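Long-range contacts in nucleoside phosphorylase, putative (Trypanosoma brucei, PDB 3BJE), which catalyses, as a homodimer, the phosphorolysis of uridine to uracil and ribose 1-phosphate: residues Leu33-Lys38 with Asn105-Leu110; Leu42-Ile47 with Pro138-Ile143; Arg74-Ala79 with Thr89-Gly94. One frame throughout, in Å; residues are numbered along the deposited sequence.

Contact 1: Leu33-Lys38 with Asn105-Leu110. With R1P (1-O-phosphono-alpha-D-ribofuranose), chain E.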
loop_
_atom_site.group_PDB
_atom_site.type_symbol
_atom_site.label_atom_id
_atom_site.label_comp_id
_atom_site.label_asym_id
_atom_site.label_seq_id
_atom_site.Cartn_x
_atom_site.Cartn_y
_atom_site.Cartn_z
ATOM N N LEU A 33 -0.943 8.881 14.107
ATOM C CA LEU A 33 -1.187 9.697 12.920
ATOM C C LEU A 33 -2.231 9.156 11.949
ATOM O O LEU A 33 -3.013 9.934 11.390
ATOM C CB LEU A 33 0.122 9.908 12.175
ATOM C CG LEU A 33 0.149 10.879 11.016
ATOM C CD1 LEU A 33 -0.344 12.271 11.448
ATOM C CD2 LEU A 33 1.577 10.964 10.477
ATOM N N HIS A 34 -2.233 7.853 11.730
ATOM C CA HIS A 34 -3.138 7.225 10.753
ATOM C C HIS A 34 -4.266 6.480 11.431
ATOM O O HIS A 34 -5.436 6.682 11.119
ATOM C CB HIS A 34 -2.353 6.278 9.825
ATOM C CG HIS A 34 -1.276 6.973 9.051
ATOM N ND1 HIS A 34 0.006 7.138 9.524
ATOM C CD2 HIS A 34 -1.304 7.558 7.829
ATOM C CE1 HIS A 34 0.711 7.833 8.641
ATOM N NE2 HIS A 34 -0.060 8.080 7.595
ATOM N N LEU A 35 -3.893 5.604 12.354
ATOM C CA LEU A 35 -4.825 4.929 13.245
ATOM C C LEU A 35 -5.181 5.898 14.373
ATOM O O LEU A 35 -4.336 6.242 15.203
ATOM C CB LEU A 35 -4.184 3.654 13.788
ATOM C CG LEU A 35 -4.940 2.940 14.899
ATOM C CD1 LEU A 35 -6.315 2.375 14.415
ATOM C CD2 LEU A 35 -4.038 1.861 15.492
ATOM N N LYS A 36 -6.423 6.377 14.367
ATOM C CA LYS A 36 -6.837 7.430 15.285
ATOM C C LYS A 36 -7.417 6.850 16.558
ATOM O O LYS A 36 -8.578 7.061 16.908
ATOM C CB LYS A 36 -7.809 8.379 14.581
ATOM C CG LYS A 36 -7.174 9.138 13.426
ATOM C CD LYS A 36 -6.002 9.989 13.904
ATOM C CE LYS A 36 -5.664 11.096 12.945
ATOM N NZ LYS A 36 -4.423 11.804 13.386
ATOM N N CYS A 37 -6.553 6.134 17.263
ATOM C CA CYS A 37 -6.905 5.372 18.451
ATOM C C CYS A 37 -5.965 5.787 19.570
ATOM O O CYS A 37 -4.807 6.121 19.315
ATOM C CB CYS A 37 -6.743 3.888 18.140
ATOM S SG CYS A 37 -7.234 2.779 19.441
ATOM N N LYS A 38 -6.478 5.819 20.800
ATOM C CA LYS A 38 -5.672 6.181 21.972
ATOM C C LYS A 38 -5.276 4.901 22.683
ATOM O O LYS A 38 -5.929 3.873 22.499
ATOM C CB LYS A 38 -6.482 7.078 22.920
ATOM C CG LYS A 38 -7.159 8.245 22.232
ATOM C CD LYS A 38 -7.736 9.233 23.238
ATOM C CE LYS A 38 -8.552 10.313 22.540
ATOM N NZ LYS A 38 -9.889 9.793 22.126
ATOM N N ASN A 105 3.424 -0.072 13.413
ATOM C CA ASN A 105 4.231 0.919 14.142
ATOM C C ASN A 105 3.373 1.703 15.130
ATOM O O ASN A 105 3.790 1.949 16.268
ATOM C CB ASN A 105 4.896 1.887 13.160
ATOM C CG ASN A 105 6.258 1.421 12.728
ATOM O OD1 ASN A 105 7.250 1.769 13.369
ATOM N ND2 ASN A 105 6.318 0.613 11.668
ATOM N N GLU A 106 2.168 2.065 14.700
ATOM C CA GLU A 106 1.292 2.856 15.538
ATOM C C GLU A 106 0.705 2.035 16.689
ATOM O O GLU A 106 0.644 2.532 17.814
ATOM C CB GLU A 106 0.250 3.586 14.681
ATOM C CG GLU A 106 0.943 4.559 13.734
ATOM C CD GLU A 106 0.019 5.388 12.874
ATOM O OE1 GLU A 106 -1.213 5.255 12.978
ATOM O OE2 GLU A 106 0.541 6.190 12.075
ATOM N N ILE A 107 0.342 0.778 16.423
ATOM C CA ILE A 107 -0.046 -0.144 17.511
ATOM C C ILE A 107 1.105 -0.301 18.525
ATOM O O ILE A 107 0.894 -0.299 19.747
ATOM C CB ILE A 107 -0.487 -1.522 16.956
ATOM C CG1 ILE A 107 -1.856 -1.412 16.260
ATOM C CG2 ILE A 107 -0.512 -2.590 18.080
ATOM C CD1 ILE A 107 -2.182 -2.625 15.366
ATOM N N HIS A 108 2.326 -0.475 18.013
ATOM C CA HIS A 108 3.514 -0.556 18.886
ATOM C C HIS A 108 3.638 0.634 19.813
ATOM O O HIS A 108 3.802 0.445 21.023
ATOM C CB HIS A 108 4.779 -0.751 18.045
ATOM C CG HIS A 108 6.025 -0.910 18.848
ATOM N ND1 HIS A 108 6.099 -1.763 19.925
ATOM C CD2 HIS A 108 7.245 -0.325 18.739
ATOM C CE1 HIS A 108 7.313 -1.691 20.451
ATOM N NE2 HIS A 108 8.024 -0.822 19.754
ATOM N N ALA A 109 3.494 1.839 19.264
ATOM C CA ALA A 109 3.526 3.049 20.074
ATOM C C ALA A 109 2.348 3.124 21.057
ATOM O O ALA A 109 2.519 3.469 22.228
ATOM C CB ALA A 109 3.572 4.304 19.161
ATOM N N LEU A 110 1.146 2.785 20.600
ATOM C CA LEU A 110 0.001 2.811 21.510
ATOM C C LEU A 110 0.148 1.848 22.696
ATOM O O LEU A 110 -0.284 2.155 23.822
ATOM C CB LEU A 110 -1.290 2.546 20.756
ATOM C CG LEU A 110 -1.706 3.667 19.800
ATOM C CD1 LEU A 110 -2.882 3.203 18.962
ATOM C CD2 LEU A 110 -2.079 4.937 20.544
HETATM C C5 R1P E . 1.093 8.956 4.431
HETATM O O5 R1P E . 0.534 9.712 5.509
HETATM C C4 R1P E . 0.353 9.293 3.142
HETATM O O4 R1P E . 0.383 10.703 2.862
HETATM C C1 R1P E . 1.050 11.001 1.632
HETATM C C2 R1P E . 1.890 9.736 1.407
HETATM O O2 R1P E . 2.366 9.577 0.056
HETATM C C3 R1P E . 0.974 8.627 1.924
HETATM O O3 R1P E . -0.064 8.291 0.991
HETATM O O1 R1P E . 0.140 11.387 0.547
HETATM P P R1P E . -1.456 11.688 0.630
HETATM O O1P R1P E . -1.951 10.276 1.026
HETATM O O2P R1P E . -1.892 12.082 -0.772
HETATM O O3P R1P E . -1.591 12.765 1.660
#
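Glu106 OE1 is gripped by two consecutive backbone amides: Leu35 N reaches it at 2.8 Å, an almost straight bond that meets the oxygen nearly along its C-O axis, and His34 N comes in on the syn side at 3.1 Å. The other carboxylate oxygen turns to the imidazole, with His34 ND1 giving its hydrogen to Glu106 OE2 over 2.8 Å. Here the acceptor lies in the ring plane, and the carboxylate is rotated only 24° from that plane, although the two side chains as wholes cross at about a right angle. An extended chain (chi2 -177°) carries the carboxylate of Glu106 straight out from helix 97-112 into the bend of the loop. OE2 is also hydrogen-bonded to Tyr251 OH of the second subunit, whose Phe250 meets the His34 ring edge-to-face.

Farther along the loop the chemistry becomes apolar. Leu35 CD2 touches both Ile107 CG1, at 4.0 Å, and Leu110 CD1, at 3.9 Å, while Cys37 CB rests against the same Leu110 methyl. Leu110 CD2 approaches Cys37 O to 3.2 Å, and that carbonyl oxygen is buried with no polar partner in the model.

At the far edge of the imidazole, His34 NE2 and O5 of the bound ribose 1-phosphate share a hydrogen bond of 2.7 Å. Most other grips on this ligand come from the second subunit, among them Glu294, Thr148 and Arg145. The histidine is thus lent across the dimer interface, as in related phosphorylases where a neighbouring subunit's histidine meets the 5'-hydroxyl. Glu106 acts as a second-shell residue: by holding both the ring nitrogen and the backbone of His34, it fixes the rotation of the imidazole and presents NE2 to the sugar.

Contact 2: Leu42-Ile47 with Pro138-Ile143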
loop_
_atom_site.group_PDB
_atom_site.type_symbol
_atom_site.label_atom_id
_atom_site.label_comp_id
_atom_site.label_asym_id
_atom_site.label_seq_id
_atom_site.Cartn_x
_atom_site.Cartn_y
_atom_site.Cartn_z
ATOM N N LEU A 42 -7.436 0.613 22.726
ATOM C CA LEU A 42 -6.956 -0.477 21.888
ATOM C C LEU A 42 -6.800 -1.743 22.730
ATOM O O LEU A 42 -6.090 -1.729 23.734
ATOM C CB LEU A 42 -5.609 -0.086 21.285
ATOM C CG LEU A 42 -4.922 -1.122 20.389
ATOM C CD1 LEU A 42 -5.799 -1.412 19.190
ATOM C CD2 LEU A 42 -3.546 -0.581 19.982
ATOM N N ALA A 43 -7.451 -2.830 22.313
ATOM C CA ALA A 43 -7.331 -4.128 22.989
ATOM C C ALA A 43 -6.002 -4.813 22.643
ATOM O O ALA A 43 -5.364 -4.484 21.648
ATOM C CB ALA A 43 -8.502 -5.038 22.603
ATOM N N ASP A 44 -5.601 -5.772 23.470
ATOM C CA ASP A 44 -4.425 -6.612 23.187
ATOM C C ASP A 44 -4.673 -7.593 22.044
ATOM O O ASP A 44 -3.724 -8.083 21.427
ATOM C CB ASP A 44 -4.026 -7.430 24.419
ATOM C CG ASP A 44 -3.487 -6.584 25.550
ATOM O OD1 ASP A 44 -3.149 -5.411 25.338
ATOM O OD2 ASP A 44 -3.396 -7.115 26.677
ATOM N N ARG A 45 -5.947 -7.875 21.794
ATOM C CA ARG A 45 -6.356 -8.813 20.763
ATOM C C ARG A 45 -6.998 -8.039 19.615
ATOM O O ARG A 45 -7.985 -7.337 19.814
ATOM C CB ARG A 45 -7.336 -9.843 21.331
ATOM C CG ARG A 45 -6.695 -10.872 22.244
ATOM C CD ARG A 45 -7.720 -11.890 22.720
ATOM N NE ARG A 45 -7.124 -12.945 23.545
ATOM C CZ ARG A 45 -6.778 -12.800 24.822
ATOM N NH1 ARG A 45 -6.249 -13.827 25.473
ATOM N NH2 ARG A 45 -6.949 -11.643 25.454
ATOM N N ILE A 46 -6.433 -8.196 18.422
ATOM C CA ILE A 46 -6.777 -7.389 17.257
ATOM C C ILE A 46 -7.023 -8.227 16.017
ATOM O O ILE A 46 -6.270 -9.142 15.721
ATOM C CB ILE A 46 -5.611 -6.397 16.937
ATOM C CG1 ILE A 46 -5.343 -5.494 18.148
ATOM C CG2 ILE A 46 -5.908 -5.554 15.684
ATOM C CD1 ILE A 46 -4.048 -4.646 18.081
ATOM N N ILE A 47 -8.108 -7.914 15.309
ATOM C CA ILE A 47 -8.328 -8.436 13.974
ATOM C C ILE A 47 -8.038 -7.342 12.961
ATOM O O ILE A 47 -8.564 -6.251 13.097
ATOM C CB ILE A 47 -9.763 -8.900 13.766
ATOM C CG1 ILE A 47 -10.095 -10.021 14.731
ATOM C CG2 ILE A 47 -9.940 -9.397 12.330
ATOM C CD1 ILE A 47 -11.534 -10.472 14.670
ATOM N N PRO A 138 5.203 -8.640 25.430
ATOM C CA PRO A 138 4.759 -8.609 24.038
ATOM C C PRO A 138 3.903 -9.798 23.628
ATOM O O PRO A 138 3.119 -9.679 22.691
ATOM C CB PRO A 138 6.062 -8.596 23.230
ATOM C CG PRO A 138 7.134 -8.324 24.194
ATOM C CD PRO A 138 6.669 -8.689 25.543
ATOM N N SER A 139 4.051 -10.925 24.313
ATOM C CA SER A 139 3.289 -12.105 23.946
ATOM C C SER A 139 1.800 -11.949 24.233
ATOM O O SER A 139 0.997 -12.769 23.785
ATOM C CB SER A 139 3.847 -13.348 24.639
ATOM O OG SER A 139 3.587 -13.307 26.023
ATOM N N THR A 140 1.433 -10.903 24.977
ATOM C CA THR A 140 0.029 -10.591 25.239
ATOM C C THR A 140 -0.687 -10.075 23.991
ATOM O O THR A 140 -1.914 -10.124 23.917
ATOM C CB THR A 140 -0.137 -9.566 26.395
ATOM O OG1 THR A 140 0.427 -8.295 26.030
ATOM C CG2 THR A 140 0.517 -10.097 27.678
ATOM N N MET A 141 0.067 -9.582 23.009
ATOM C CA MET A 141 -0.526 -9.094 21.782
ATOM C C MET A 141 -0.812 -10.255 20.846
ATOM O O MET A 141 0.082 -11.044 20.534
ATOM C CB MET A 141 0.417 -8.100 21.102
ATOM C CG MET A 141 0.735 -6.864 21.954
ATOM S SD MET A 141 -0.746 -5.896 22.365
ATOM C CE MET A 141 -1.420 -5.570 20.725
ATOM N N LYS A 142 -2.062 -10.333 20.403
ATOM C CA LYS A 142 -2.517 -11.348 19.455
ATOM C C LYS A 142 -3.173 -10.605 18.283
ATOM O O LYS A 142 -4.146 -9.887 18.476
ATOM C CB LYS A 142 -3.564 -12.263 20.088
ATOM C CG LYS A 142 -3.359 -12.637 21.545
ATOM C CD LYS A 142 -2.201 -13.543 21.753
ATOM C CE LYS A 142 -2.177 -14.028 23.209
ATOM N NZ LYS A 142 -1.078 -14.998 23.426
ATOM N N ILE A 143 -2.642 -10.788 17.077
ATOM C CA ILE A 143 -3.102 -10.058 15.901
ATOM C C ILE A 143 -3.398 -11.042 14.772
ATOM O O ILE A 143 -2.514 -11.792 14.360
ATOM C CB ILE A 143 -2.036 -9.047 15.436
ATOM C CG1 ILE A 143 -1.659 -8.130 16.606
ATOM C CG2 ILE A 143 -2.514 -8.238 14.199
ATOM C CD1 ILE A 143 -0.541 -7.132 16.306
HETATM O O HOH W 1 -0.615 -5.651 26.328
#
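Arg45 and Lys142 lie side by side and point the same way, their chains touching at the root, where Arg45 CG is 3.8 Å from Lys142 CG. Beyond that point they part. Lys142 bends at chi2 (-70°), and its NZ turns back to its own segment to bond Ser139 O at 3.1 Å, whereas Arg45 runs extended from CG to NE; it was modelled in two conformers, so the place of its guanidinium is less certain.

On the opposite face Met141 folds back on itself, bent at both chi2 and chi3, which brings CE over the junction to Ile46 CD1 at 3.8 Å. The two chains meet at a slant, and Ile143 CG1 packs more loosely on Ile46 CB. Asp44 stands at about a right angle to Met141, with OD1 3.9 Å from SD. A water donates to Asp44 OD1 at 2.7 Å and to Thr140 OG1 at 2.9 Å, linking the loop before strand 45-49 to the 3-10 turn that leads into strand 142-151; the same OD1 forms a salt bridge with Lys111, and Thr140 OG1 also bonds Asp137 O.

Between these faces run the backbone bonds, Lys142 N to Asp44 O at 3.0 Å and Ile46 N to Lys142 O at 2.8 Å. Helix 97-112 packs on Ile46, Met141 and Ile143, and helix 329-348 on Lys142 and Ile47. A parallel pairing of strands 45-49 and 142-151, sandwiched between helices, belongs to the alpha/beta fold of the phosphorylase superfamily.

Contact 3: Arg74-Ala79 with Thr89-Gly94. With R1P (1-O-phosphono-alpha-D-ribofuranose), chain E.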
loop_
_atom_site.group_PDB
_atom_site.type_symbol
_atom_site.label_atom_id
_atom_site.label_comp_id
_atom_site.label_asym_id
_atom_site.label_seq_id
_atom_site.Cartn_x
_atom_site.Cartn_y
_atom_site.Cartn_z
ATOM N N ARG A 74 -9.004 8.163 6.916
ATOM C CA ARG A 74 -8.419 7.575 5.707
ATOM C C ARG A 74 -8.982 6.131 5.513
ATOM O O ARG A 74 -10.169 5.894 5.733
ATOM C CB ARG A 74 -6.886 7.576 5.786
ATOM C CG ARG A 74 -6.203 8.900 5.494
ATOM C CD ARG A 74 -4.713 8.781 5.900
ATOM N NE ARG A 74 -3.907 9.972 5.608
ATOM C CZ ARG A 74 -3.467 10.297 4.398
ATOM N NH1 ARG A 74 -3.779 9.542 3.358
ATOM N NH2 ARG A 74 -2.725 11.398 4.227
ATOM N N GLU A 75 -8.157 5.162 5.128
ATOM C CA GLU A 75 -8.677 3.790 5.000
ATOM C C GLU A 75 -8.757 3.081 6.384
ATOM O O GLU A 75 -9.128 1.905 6.476
ATOM C CB GLU A 75 -7.880 2.982 3.945
ATOM C CG GLU A 75 -6.327 2.860 4.061
ATOM C CD GLU A 75 -5.598 3.711 3.009
ATOM O OE1 GLU A 75 -5.859 4.936 3.156
ATOM O OE2 GLU A 75 -4.855 3.188 2.053
ATOM N N ILE A 76 -8.466 3.821 7.457
ATOM C CA ILE A 76 -8.126 3.217 8.750
ATOM C C ILE A 76 -9.265 3.426 9.756
ATOM O O ILE A 76 -9.448 4.508 10.290
ATOM C CB ILE A 76 -6.802 3.798 9.301
ATOM C CG1 ILE A 76 -5.707 3.822 8.215
ATOM C CG2 ILE A 76 -6.326 3.009 10.531
ATOM C CD1 ILE A 76 -5.427 2.491 7.601
ATOM N N ARG A 77 -10.041 2.365 9.982
ATOM C CA ARG A 77 -11.178 2.384 10.903
ATOM C C ARG A 77 -10.919 1.411 12.037
ATOM O O ARG A 77 -10.296 0.377 11.823
ATOM C CB ARG A 77 -12.458 1.975 10.188
ATOM C CG ARG A 77 -12.813 2.794 8.985
ATOM C CD ARG A 77 -14.169 2.328 8.442
ATOM N NE ARG A 77 -15.199 2.444 9.474
ATOM C CZ ARG A 77 -16.351 1.780 9.513
ATOM N NH1 ARG A 77 -16.687 0.894 8.580
ATOM N NH2 ARG A 77 -17.175 2.009 10.522
ATOM N N PHE A 78 -11.397 1.721 13.236
ATOM C CA PHE A 78 -11.361 0.752 14.323
ATOM C C PHE A 78 -12.640 0.770 15.144
ATOM O O PHE A 78 -13.400 1.749 15.173
ATOM C CB PHE A 78 -10.135 0.943 15.229
ATOM C CG PHE A 78 -10.361 1.891 16.367
ATOM C CD1 PHE A 78 -10.764 1.426 17.607
ATOM C CD2 PHE A 78 -10.167 3.263 16.193
ATOM C CE1 PHE A 78 -10.985 2.289 18.645
ATOM C CE2 PHE A 78 -10.389 4.141 17.237
ATOM C CZ PHE A 78 -10.804 3.658 18.458
ATOM N N ALA A 79 -12.851 -0.339 15.840
ATOM C CA ALA A 79 -13.907 -0.444 16.850
ATOM C C ALA A 79 -13.430 -1.434 17.884
ATOM O O ALA A 79 -12.879 -2.479 17.534
ATOM C CB ALA A 79 -15.217 -0.924 16.221
ATOM N N THR A 89 -10.366 -5.634 19.379
ATOM C CA THR A 89 -10.416 -4.462 18.490
ATOM C C THR A 89 -10.328 -4.957 17.040
ATOM O O THR A 89 -9.496 -5.806 16.729
ATOM C CB THR A 89 -9.234 -3.489 18.744
ATOM O OG1 THR A 89 -9.299 -3.005 20.084
ATOM C CG2 THR A 89 -9.260 -2.287 17.776
ATOM N N VAL A 90 -11.212 -4.450 16.180
ATOM C CA VAL A 90 -11.099 -4.707 14.726
ATOM C C VAL A 90 -10.589 -3.407 14.106
ATOM O O VAL A 90 -11.076 -2.328 14.461
ATOM C CB VAL A 90 -12.425 -5.191 14.068
ATOM C CG1 VAL A 90 -13.591 -4.246 14.336
ATOM C CG2 VAL A 90 -12.225 -5.427 12.550
ATOM N N ILE A 91 -9.577 -3.532 13.240
ATOM C CA ILE A 91 -8.947 -2.416 12.550
ATOM C C ILE A 91 -8.888 -2.712 11.054
ATOM O O ILE A 91 -8.427 -3.803 10.658
ATOM C CB ILE A 91 -7.488 -2.183 13.025
ATOM C CG1 ILE A 91 -7.469 -1.822 14.509
ATOM C CG2 ILE A 91 -6.810 -1.099 12.190
ATOM C CD1 ILE A 91 -6.069 -1.729 15.114
ATOM N N SER A 92 -9.346 -1.767 10.235
ATOM C CA SER A 92 -9.070 -1.835 8.818
ATOM C C SER A 92 -7.743 -1.153 8.514
ATOM O O SER A 92 -7.480 -0.059 8.996
ATOM C CB SER A 92 -10.182 -1.211 7.964
ATOM O OG SER A 92 -10.377 0.174 8.215
ATOM N N THR A 93 -6.942 -1.824 7.694
ATOM C CA THR A 93 -5.623 -1.340 7.363
ATOM C C THR A 93 -5.541 -0.716 5.985
ATOM O O THR A 93 -4.571 -0.032 5.682
ATOM C CB THR A 93 -4.626 -2.499 7.415
ATOM O OG1 THR A 93 -4.964 -3.469 6.421
ATOM C CG2 THR A 93 -4.629 -3.182 8.792
ATOM N N GLY A 94 -6.550 -0.948 5.155
ATOM C CA GLY A 94 -6.426 -0.665 3.733
ATOM C C GLY A 94 -5.498 -1.697 3.116
ATOM O O GLY A 94 -5.095 -2.656 3.764
HETATM C C5 R1P E . 1.093 8.956 4.431
HETATM O O5 R1P E . 0.534 9.712 5.509
HETATM C C4 R1P E . 0.353 9.293 3.142
HETATM O O4 R1P E . 0.383 10.703 2.862
HETATM C C1 R1P E . 1.050 11.001 1.632
HETATM C C2 R1P E . 1.890 9.736 1.407
HETATM O O2 R1P E . 2.366 9.577 0.056
HETATM C C3 R1P E . 0.974 8.627 1.924
HETATM O O3 R1P E . -0.064 8.291 0.991
HETATM O O1 R1P E . 0.140 11.387 0.547
HETATM P P R1P E . -1.456 11.688 0.630
HETATM O O1P R1P E . -1.951 10.276 1.026
HETATM O O2P R1P E . -1.892 12.082 -0.772
HETATM O O3P R1P E . -1.591 12.765 1.660
#
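The beta hairpin of strands 76-83 and 86-92 ends beside a calcium site and a ribose 1-phosphate pocket, and Ser92 fastens its two arms together at that end. Its OG donates to Glu75 O at 2.8 Å and accepts from Arg77 N, also at 2.8 Å. With OG set between the backbone N and the carbonyl carbon (chi1 62°), the hydroxyl can serve both partners from one position. Ser92 N closes the link by bonding Arg77 O at 2.8 Å, while Ser92 O is met by Ile76 CA-H.

Regular antiparallel pairing takes over from here. Phe78 and Ile91 form a non-hydrogen-bonded pair, with Phe78 CB 3.9 Å from Ile91 CG1, and Ala79 and Val90 follow as a hydrogen-bonded pair, each amide reaching the other's carbonyl. Ala79 CB and Val90 CG1 lie on the reverse face, where helix 54-59 packs on Val90. Thr89 CG2 meets the Phe78 ring at CD1. Strand 86-92 is shared, since its other edge bonds in parallel to strand 45-49.

At the ligand end Glu75 CG settles on the bare backbone of Gly94, 3.5 Å from its CA, at a residue with a positive phi (72°). Glu75 OE2 then bonds Asn99 ND2, whose residue belongs to the calcium site, and Met95 N of the second subunit. Arg74, the residue before Glu75, reaches a pocket built mostly by the second subunit. Its NH1 bonds O1P of the ribose 1-phosphate at 3.1 Å and its NH2 bonds O3P at 3.1 Å, the phosphorus lying at the edge of the guanidinium, in its plane. The C4 and O5 end of the sugar lies over one guanidinium face, O5 being 3.8 Å above the plane and offset toward the rim.

Contacts 1 and 3 are buried and reach both the second subunit and the same ribose 1-phosphate, gripping it at different ends: contact 1 through the sugar hydroxyl, contact 3 through the phosphate. Contact 2 is only partly buried, lies away from the ligand and calcium sites and touches no other chain; its polar edge carries a salt bridge and a bridging water. Contacts 2 and 3 are backbone pairings, parallel and antiparallel, joined because strands 45-49 and 86-92 are neighbours, with Ile47 N close to Thr89 O. Contact 1 instead sets a loop on a helix through one carboxylate, which takes hydrogens from backbone amides and an imidazole, and packs on both others: Ile107 on Ile46, Leu35 on Ile76.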